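Local atomic coordinates of phosphoacetylglucosamine mutase (Aspergillus lentulus, PDB entry 5O9X), a protein that catalyses the interconversion of N-acetylglucosamine 6-phosphate and N-acetylglucosamine 1-phosphate, a phosphomutase step on the route to UDP-N-acetylglucosamine. Residues Ala197-Val202 with Thr236-Lys241; Leu312-Ile317 with Leu352-Val357; Gln328-Gly333 with Lys395-Thr400. The protein carries 1 engineered substitution. All blocks are in the same frame, centred on the assembly; numbering follows the deposited sequence.

Interaction 1. Residues Ala197-Val202 with Thr236-Lys241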
loop_
_atom_site.group_PDB
_atom_site.type_symbol
_atom_site.label_atom_id
_atom_site.label_comp_id
_atom_site.label_asym_id
_atom_site.label_seq_id
_atom_site.Cartn_x
_atom_site.Cartn_y
_atom_site.Cartn_z
ATOM N N ALA A 197 16.191 -8.400 12.922
ATOM C CA ALA A 197 16.785 -9.740 12.883
ATOM C C ALA A 197 16.842 -10.312 11.439
ATOM O O ALA A 197 17.846 -10.942 11.041
ATOM C CB ALA A 197 16.083 -10.700 13.869
ATOM N N ALA A 198 15.755 -10.099 10.687
ATOM C CA ALA A 198 15.664 -10.570 9.285
ATOM C C ALA A 198 16.697 -9.834 8.409
ATOM O O ALA A 198 17.451 -10.474 7.636
ATOM C CB ALA A 198 14.259 -10.411 8.760
ATOM N N PHE A 199 16.822 -8.523 8.602
ATOM C CA PHE A 199 17.831 -7.729 7.859
ATOM C C PHE A 199 19.245 -8.147 8.184
ATOM O O PHE A 199 20.109 -8.276 7.272
ATOM C CB PHE A 199 17.684 -6.252 8.177
ATOM C CG PHE A 199 18.516 -5.339 7.297
ATOM C CD1 PHE A 199 18.313 -5.285 5.895
ATOM C CD2 PHE A 199 19.499 -4.521 7.882
ATOM C CE1 PHE A 199 19.124 -4.366 5.136
ATOM C CE2 PHE A 199 20.258 -3.593 7.140
ATOM C CZ PHE A 199 20.060 -3.542 5.744
ATOM N N LYS A 200 19.538 -8.346 9.475
ATOM C CA LYS A 200 20.867 -8.946 9.843
ATOM C C LYS A 200 21.187 -10.225 9.061
ATOM O O LYS A 200 22.280 -10.344 8.503
ATOM C CB LYS A 200 20.951 -9.196 11.379
ATOM C CG LYS A 200 22.365 -9.583 11.830
ATOM C CD LYS A 200 22.390 -9.886 13.331
ATOM C CE LYS A 200 23.809 -10.221 13.838
ATOM N NZ LYS A 200 24.458 -8.953 14.236
ATOM N N ARG A 201 20.265 -11.180 9.015
ATOM C CA ARG A 201 20.486 -12.427 8.305
ATOM C C ARG A 201 20.633 -12.194 6.790
ATOM O O ARG A 201 21.538 -12.728 6.171
ATOM C CB ARG A 201 19.317 -13.412 8.481
ATOM C CG ARG A 201 19.365 -14.185 9.819
ATOM C CD ARG A 201 17.979 -14.754 10.130
ATOM N NE ARG A 201 17.649 -15.868 9.219
ATOM C CZ ARG A 201 16.397 -16.210 8.885
ATOM N NH1 ARG A 201 15.360 -15.470 9.325
ATOM N NH2 ARG A 201 16.154 -17.280 8.097
ATOM N N VAL A 202 19.716 -11.439 6.188
ATOM C CA VAL A 202 19.841 -11.168 4.750
ATOM C C VAL A 202 21.173 -10.478 4.449
ATOM O O VAL A 202 21.706 -10.727 3.382
ATOM C CB VAL A 202 18.675 -10.386 4.087
ATOM C CG1 VAL A 202 17.299 -10.939 4.410
ATOM C CG2 VAL A 202 18.697 -8.931 4.396
ATOM N N THR A 236 26.587 -3.115 8.898
ATOM C CA THR A 236 25.975 -3.512 7.611
ATOM C C THR A 236 26.318 -2.454 6.612
ATOM O O THR A 236 26.004 -2.605 5.421
ATOM C CB THR A 236 24.414 -3.571 7.673
ATOM O OG1 THR A 236 23.966 -2.257 8.007
ATOM C CG2 THR A 236 23.876 -4.608 8.669
ATOM N N GLY A 237 26.927 -1.351 7.058
ATOM C CA GLY A 237 27.235 -0.219 6.163
ATOM C C GLY A 237 26.031 0.740 5.956
ATOM O O GLY A 237 26.179 1.791 5.367
ATOM N N LEU A 238 24.846 0.385 6.428
ATOM C CA LEU A 238 23.669 1.220 6.185
ATOM C C LEU A 238 23.783 2.469 7.074
ATOM O O LEU A 238 23.889 2.383 8.296
ATOM C CB LEU A 238 22.415 0.444 6.503
ATOM C CG LEU A 238 21.109 1.204 6.239
ATOM C CD1 LEU A 238 20.997 1.507 4.763
ATOM C CD2 LEU A 238 19.938 0.329 6.644
ATOM N N ASP A 239 23.671 3.610 6.439
ATOM C CA ASP A 239 23.803 4.894 7.007
ATOM C C ASP A 239 22.547 5.735 6.584
ATOM O O ASP A 239 22.577 6.392 5.552
ATOM C CB ASP A 239 25.047 5.448 6.308
ATOM C CG ASP A 239 25.480 6.835 6.807
ATOM O OD1 ASP A 239 24.971 7.291 7.868
ATOM O OD2 ASP A 239 26.346 7.460 6.099
ATOM N N ILE A 240 21.485 5.756 7.383
ATOM C CA ILE A 240 20.228 6.463 6.996
ATOM C C ILE A 240 20.228 7.863 7.546
ATOM O O ILE A 240 20.482 8.075 8.775
ATOM C CB ILE A 240 18.969 5.718 7.526
ATOM C CG1 ILE A 240 18.791 4.383 6.790
ATOM C CG2 ILE A 240 17.662 6.604 7.367
ATOM C CD1 ILE A 240 17.778 3.384 7.372
ATOM N N LYS A 241 19.869 8.819 6.698
ATOM C CA LYS A 241 19.588 10.145 7.149
ATOM C C LYS A 241 18.091 10.358 6.962
ATOM O O LYS A 241 17.560 9.961 5.900
ATOM C CB LYS A 241 20.345 11.164 6.314
ATOM C CG LYS A 241 21.812 10.805 6.095
ATOM C CD LYS A 241 22.721 11.157 7.262
ATOM C CE LYS A 241 24.179 10.665 7.084
ATOM N NZ LYS A 241 24.903 10.566 8.410
#
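Phe199 meets Thr236 and Leu238 because its CG stands anti to the backbone N (chi1 -170°), which sends the ring out from helix 188-202 toward Thr236 and Leu238, in the loop before strand 240-243. Leu238 answers with the same kind of first torsion (chi1 -178°), and its CD2 is carried to the outer end of the ring. The methyl comes up to the CE2-CZ bond: CD2 of Leu238 is 4.0 Å from both CE2 and CZ of Phe199. The ring meets it at a slant. Thr236 adds a second touch at CE2. Its OG1 lies 4.0 Å from CE2 of Phe199 and its CG2 4.1 Å from the same carbon, so the threonine lies with both branches close to one ring atom. No hydrogen bond joins the two segments.

The hydroxyl of Thr236 has other work. Leu238 N donates to Thr236 OG1 at 3.2 Å, a nearly straight bond that closes an ST turn. The turn ties together the two residues that touch the ring. It leads into strand 240-243, an outermost strand of the mixed sheet of domain II, where it runs parallel to strand 212-215. The contact thus packs helix 188-202 against the approach to that edge strand, within an alpha/beta domain of the phosphohexomutase family.

Leu433 of helix 428-442 touches both Phe199 and Leu238, and joins the apolar cluster. On the same helix turn as Phe199, Arg201 makes a salt bridge through NH1 with Asp419 of helix 405-420.

Interaction 2. Residues Leu312-Ile317 with Leu352-Val357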
loop_
_atom_site.group_PDB
_atom_site.type_symbol
_atom_site.label_atom_id
_atom_site.label_comp_id
_atom_site.label_asym_id
_atom_site.label_seq_id
_atom_site.Cartn_x
_atom_site.Cartn_y
_atom_site.Cartn_z
ATOM N N LEU A 312 13.713 -5.100 -9.618
ATOM C CA LEU A 312 14.904 -5.318 -8.793
ATOM C C LEU A 312 14.727 -6.629 -7.982
ATOM O O LEU A 312 15.595 -7.518 -7.983
ATOM C CB LEU A 312 15.173 -4.083 -7.870
ATOM C CG LEU A 312 16.446 -4.232 -6.990
ATOM C CD1 LEU A 312 17.710 -4.144 -7.866
ATOM C CD2 LEU A 312 16.522 -3.248 -5.863
ATOM N N ALA A 313 13.607 -6.737 -7.269
ATOM C CA ALA A 313 13.322 -7.925 -6.426
ATOM C C ALA A 313 13.142 -9.223 -7.260
ATOM O O ALA A 313 13.666 -10.254 -6.896
ATOM C CB ALA A 313 12.030 -7.671 -5.624
ATOM N N ALA A 314 12.395 -9.136 -8.391
ATOM C CA ALA A 314 12.250 -10.298 -9.263
ATOM C C ALA A 314 13.597 -10.781 -9.821
ATOM O O ALA A 314 13.826 -12.019 -9.886
ATOM C CB ALA A 314 11.239 -10.026 -10.376
ATOM N N SER A 315 14.495 -9.868 -10.195
ATOM C CA SER A 315 15.820 -10.260 -10.707
ATOM C C SER A 315 16.620 -10.947 -9.566
ATOM O O SER A 315 17.206 -12.003 -9.776
ATOM C CB SER A 315 16.542 -8.988 -11.151
ATOM O OG SER A 315 17.927 -9.159 -11.214
ATOM N N PHE A 316 16.716 -10.303 -8.400
ATOM C CA PHE A 316 17.474 -10.859 -7.284
ATOM C C PHE A 316 16.949 -12.252 -6.890
ATOM O O PHE A 316 17.702 -13.206 -6.780
ATOM C CB PHE A 316 17.388 -9.935 -6.075
ATOM C CG PHE A 316 18.316 -10.331 -4.961
ATOM C CD1 PHE A 316 19.689 -10.519 -5.222
ATOM C CD2 PHE A 316 17.826 -10.532 -3.682
ATOM C CE1 PHE A 316 20.548 -10.897 -4.174
ATOM C CE2 PHE A 316 18.680 -10.851 -2.624
ATOM C CZ PHE A 316 20.045 -11.017 -2.887
ATOM N N ILE A 317 15.660 -12.385 -6.669
ATOM C CA ILE A 317 15.093 -13.658 -6.283
ATOM C C ILE A 317 15.347 -14.792 -7.313
ATOM O O ILE A 317 15.616 -15.970 -6.941
ATOM C CB ILE A 317 13.587 -13.562 -5.863
ATOM C CG1 ILE A 317 13.471 -12.661 -4.617
ATOM C CG2 ILE A 317 12.955 -14.984 -5.664
ATOM C CD1 ILE A 317 12.026 -12.175 -4.321
ATOM N N LEU A 352 13.838 -10.372 -18.032
ATOM C CA LEU A 352 13.685 -11.359 -16.981
ATOM C C LEU A 352 13.016 -12.625 -17.452
ATOM O O LEU A 352 13.139 -13.705 -16.777
ATOM C CB LEU A 352 12.923 -10.798 -15.740
ATOM C CG LEU A 352 13.424 -9.482 -15.129
ATOM C CD1 LEU A 352 12.532 -9.035 -13.962
ATOM C CD2 LEU A 352 14.880 -9.690 -14.708
ATOM N N LYS A 353 12.280 -12.533 -18.561
ATOM C CA LYS A 353 11.554 -13.712 -19.134
ATOM C C LYS A 353 10.594 -14.306 -18.119
ATOM O O LYS A 353 10.537 -15.501 -17.892
ATOM C CB LYS A 353 12.564 -14.748 -19.749
ATOM C CG LYS A 353 13.329 -14.147 -20.942
ATOM C CD LYS A 353 14.361 -15.105 -21.550
ATOM C CE LYS A 353 15.571 -14.335 -22.084
ATOM N NZ LYS A 353 16.813 -14.839 -21.412
ATOM N N LEU A 354 9.788 -13.443 -17.492
ATOM C CA LEU A 354 8.803 -13.895 -16.481
ATOM C C LEU A 354 7.420 -13.515 -16.945
ATOM O O LEU A 354 7.289 -12.541 -17.689
ATOM C CB LEU A 354 9.051 -13.270 -15.061
ATOM C CG LEU A 354 10.442 -13.443 -14.399
ATOM C CD1 LEU A 354 10.479 -12.600 -13.117
ATOM C CD2 LEU A 354 10.672 -14.950 -14.064
ATOM N N PRO A 355 6.407 -14.251 -16.473
ATOM C CA PRO A 355 5.066 -13.788 -16.785
ATOM C C PRO A 355 4.775 -12.491 -15.981
ATOM O O PRO A 355 5.333 -12.320 -14.882
ATOM C CB PRO A 355 4.184 -14.945 -16.301
ATOM C CG PRO A 355 5.006 -15.624 -15.201
ATOM C CD PRO A 355 6.395 -15.596 -15.835
ATOM N N SER A 356 3.978 -11.590 -16.568
ATOM C CA SER A 356 3.335 -10.489 -15.828
ATOM C C SER A 356 1.811 -10.505 -15.993
ATOM O O SER A 356 1.263 -11.062 -16.965
ATOM C CB SER A 356 3.924 -9.130 -16.249
ATOM O OG SER A 356 3.623 -8.873 -17.592
ATOM N N VAL A 357 1.098 -9.954 -15.019
ATOM C CA VAL A 357 -0.365 -9.940 -15.038
ATOM C C VAL A 357 -0.695 -8.474 -14.696
ATOM O O VAL A 357 -0.015 -7.887 -13.858
ATOM C CB VAL A 357 -0.917 -10.881 -13.940
ATOM C CG1 VAL A 357 -2.461 -10.831 -13.886
ATOM C CG2 VAL A 357 -0.442 -12.308 -14.256
#
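Ala314 of helix 306-324 touches two leucines, Leu352 and Leu354, and this is the tight part of the contact. Its single methyl does all the touching. CB of Ala314 is 3.8 Å from CD1 of Leu354 and 3.9 Å from CD1 of Leu352. In both leucines CG lies anti to the carbonyl carbon (chi1 -52° in Leu352), and both CD1 methyls arrive at the alanine. The small side chain lets the leucines come near the helix. Val334 of strand 332-337 also touches Ala314 and Leu354, so this side is closed by the sheet.

The other side is looser. Leu352 sends its second methyl to Ser315, with CD2 of Leu352 4.0 Å from CB of Ser315. Ala314 is buried, whereas Ser315 is partly exposed. The hydroxyl of Ser315 takes no part across the contact and is hydrogen-bonded to Lys442 NZ. Just beyond, Lys353 turns the chain with a positive phi after helix 342-350 and is exposed.

That helix links parallel neighbouring strands 332-337 and 356-359, a beta-alpha-beta crossover of domain III. The contact joins helix 306-324 to the return from helix to strand. No hydrogen bond crosses it. Its hold is therefore dispersion and exclusion of water between aliphatic carbons, and it depends on shape rather than on bond direction.

Interaction 3. Residues Gln328-Gly333 with Lys395-Thr400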
loop_
_atom_site.group_PDB
_atom_site.type_symbol
_atom_site.label_atom_id
_atom_site.label_comp_id
_atom_site.label_asym_id
_atom_site.label_seq_id
_atom_site.Cartn_x
_atom_site.Cartn_y
_atom_site.Cartn_z
ATOM N N GLN A 328 13.715 -24.111 -11.063
ATOM C CA GLN A 328 12.599 -24.878 -11.620
ATOM C C GLN A 328 11.426 -25.041 -10.634
ATOM O O GLN A 328 10.298 -25.177 -11.040
ATOM C CB GLN A 328 13.142 -26.231 -12.179
ATOM C CG GLN A 328 13.826 -27.213 -11.171
ATOM C CD GLN A 328 15.091 -26.723 -10.343
ATOM O OE1 GLN A 328 16.065 -26.104 -10.848
ATOM N NE2 GLN A 328 15.077 -27.072 -9.062
ATOM N N LYS A 329 11.685 -24.932 -9.334
ATOM C CA LYS A 329 10.661 -25.070 -8.252
ATOM C C LYS A 329 10.093 -23.744 -7.708
ATOM O O LYS A 329 9.130 -23.766 -6.959
ATOM C CB LYS A 329 11.209 -25.890 -7.050
ATOM C CG LYS A 329 11.845 -27.230 -7.418
ATOM C CD LYS A 329 12.155 -28.118 -6.215
ATOM C CE LYS A 329 10.965 -28.992 -5.786
ATOM N NZ LYS A 329 11.148 -29.701 -4.477
ATOM N N LEU A 330 10.716 -22.609 -8.049
ATOM C CA LEU A 330 10.226 -21.283 -7.645
ATOM C C LEU A 330 9.908 -20.407 -8.876
ATOM O O LEU A 330 10.596 -19.427 -9.148
ATOM C CB LEU A 330 11.200 -20.558 -6.710
ATOM C CG LEU A 330 11.538 -21.040 -5.297
ATOM C CD1 LEU A 330 12.637 -20.118 -4.765
ATOM C CD2 LEU A 330 10.337 -20.984 -4.366
ATOM N N LYS A 331 8.842 -20.754 -9.574
ATOM C CA LYS A 331 8.310 -19.907 -10.662
ATOM C C LYS A 331 7.837 -18.489 -10.139
ATOM O O LYS A 331 6.888 -18.333 -9.332
ATOM C CB LYS A 331 7.200 -20.638 -11.482
ATOM C CG LYS A 331 7.504 -22.037 -12.106
ATOM C CD LYS A 331 8.942 -22.222 -12.587
ATOM C CE LYS A 331 9.096 -22.082 -14.095
ATOM N NZ LYS A 331 10.545 -22.051 -14.464
ATOM N N ILE A 332 8.531 -17.476 -10.630
ATOM C CA ILE A 332 8.222 -16.102 -10.248
ATOM C C ILE A 332 7.244 -15.485 -11.259
ATOM O O ILE A 332 7.413 -15.624 -12.464
ATOM C CB ILE A 332 9.534 -15.253 -10.204
ATOM C CG1 ILE A 332 10.540 -15.887 -9.251
ATOM C CG2 ILE A 332 9.268 -13.789 -9.802
ATOM C CD1 ILE A 332 11.931 -15.340 -9.491
ATOM N N GLY A 333 6.300 -14.717 -10.770
ATOM C CA GLY A 333 5.508 -13.903 -11.661
ATOM C C GLY A 333 5.469 -12.479 -11.086
ATOM O O GLY A 333 5.587 -12.276 -9.852
ATOM N N LYS A 395 7.951 -24.034 1.742
ATOM C CA LYS A 395 8.370 -25.414 2.083
ATOM C C LYS A 395 9.659 -25.756 1.324
ATOM O O LYS A 395 10.597 -26.175 1.944
ATOM C CB LYS A 395 7.247 -26.457 1.805
ATOM C CG LYS A 395 6.438 -26.870 3.032
ATOM C CD LYS A 395 5.498 -28.082 2.778
ATOM C CE LYS A 395 6.223 -29.346 2.269
ATOM N NZ LYS A 395 5.424 -30.615 2.285
ATOM N N THR A 396 9.700 -25.504 0.012
ATOM C CA THR A 396 10.910 -25.610 -0.798
ATOM C C THR A 396 12.064 -24.792 -0.224
ATOM O O THR A 396 13.161 -25.326 -0.097
ATOM C CB THR A 396 10.658 -25.175 -2.234
ATOM O OG1 THR A 396 9.553 -25.906 -2.758
ATOM C CG2 THR A 396 11.911 -25.427 -3.117
ATOM N N ILE A 397 11.827 -23.511 0.120
ATOM C CA ILE A 397 12.884 -22.629 0.662
ATOM C C ILE A 397 13.399 -23.146 2.016
ATOM O O ILE A 397 14.590 -23.065 2.299
ATOM C CB ILE A 397 12.376 -21.165 0.744
ATOM C CG1 ILE A 397 12.160 -20.656 -0.708
ATOM C CG2 ILE A 397 13.362 -20.271 1.489
ATOM C CD1 ILE A 397 11.380 -19.357 -0.801
ATOM N N LYS A 398 12.488 -23.667 2.835
ATOM C CA LYS A 398 12.829 -24.136 4.170
ATOM C C LYS A 398 13.568 -25.498 4.135
ATOM O O LYS A 398 14.535 -25.670 4.879
ATOM C CB LYS A 398 11.563 -24.267 5.063
ATOM C CG LYS A 398 11.854 -24.546 6.550
ATOM C CD LYS A 398 10.625 -25.050 7.298
ATOM C CE LYS A 398 10.917 -25.070 8.792
ATOM N NZ LYS A 398 9.667 -25.202 9.599
ATOM N N ASN A 399 13.129 -26.418 3.282
ATOM C CA ASN A 399 13.522 -27.836 3.372
ATOM C C ASN A 399 14.530 -28.322 2.375
ATOM O O ASN A 399 15.005 -29.424 2.535
ATOM C CB ASN A 399 12.286 -28.744 3.253
ATOM C CG ASN A 399 11.273 -28.488 4.359
ATOM O OD1 ASN A 399 11.624 -28.088 5.473
ATOM N ND2 ASN A 399 9.998 -28.714 4.049
ATOM N N THR A 400 14.837 -27.548 1.318
ATOM C CA THR A 400 15.795 -27.976 0.299
ATOM C C THR A 400 17.150 -28.199 0.991
ATOM O O THR A 400 17.525 -27.418 1.858
ATOM C CB THR A 400 15.949 -26.882 -0.778
ATOM O OG1 THR A 400 14.771 -26.910 -1.598
ATOM C CG2 THR A 400 17.142 -27.160 -1.689
#
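Lys329 bends its chain round one methyl, CG2 of Thr396, on the exposed side of the contact. Its CB begins the touch, 4.0 Å from CG2 of Thr396. CG swings further off. The chain comes back at CD, which is 4.1 Å from the same CG2. The bend lies at chi3 (87°), beyond which CE and NZ of Lys329 draw away, each about 4.5 Å from CG2 of Thr396. The amine makes no hydrogen bond to the helix segment. CG2 of Thr396 is turned to the lysine because it stands anti to the backbone N. The hydroxyl on the other branch is hydrogen-bonded to Asn392 O, one turn earlier in helix 391-399.

Deeper in, Leu330 crosses Ile397 at about a right angle. CD2 of Leu330 is 4.1 Å from CD1 of Ile397, and CD1 of Leu330 is equally near CG1 of that isoleucine. This is the buried half. Here the end of helix 391-399 packs on the loop that leads into strand 332-337, a central strand of the mixed sheet of domain III. Leu330 also touches Val375 of the neighbouring strand, Ala321 of helix 306-324 and Leu414 of helix 405-420.

Thr400 is the first residue past the helix. Thr396 O takes two bonds there, one from Thr400 OG1 at 2.7 Å and one from Thr400 N at 3.1 Å. The two donors come from opposite faces of the carbonyl plane, and the hydroxyl is tilted 29° from it.

Overall arrangement
All three contacts lack hydrogen bonds between their segments and rest on apolar packing, but they differ in depth. Interaction 1 is a buried contact, built round an aromatic ring in domain II. Interactions 2 and 3 are partly buried, use aliphatic groups only, and lie in domain III. These two touch: Leu354 and Pro355 of interaction 2 pack on Ile332 and Gly333 of interaction 3. Their strands 356-359 and 332-337 are neighbours in one sheet. Interaction 1 touches neither, its nearest atoms being about 6 Å from interaction 2. Helix 405-420 contacts residues of all three, and helix 428-442 contacts interactions 1 and 2, so these helices pack against both domains.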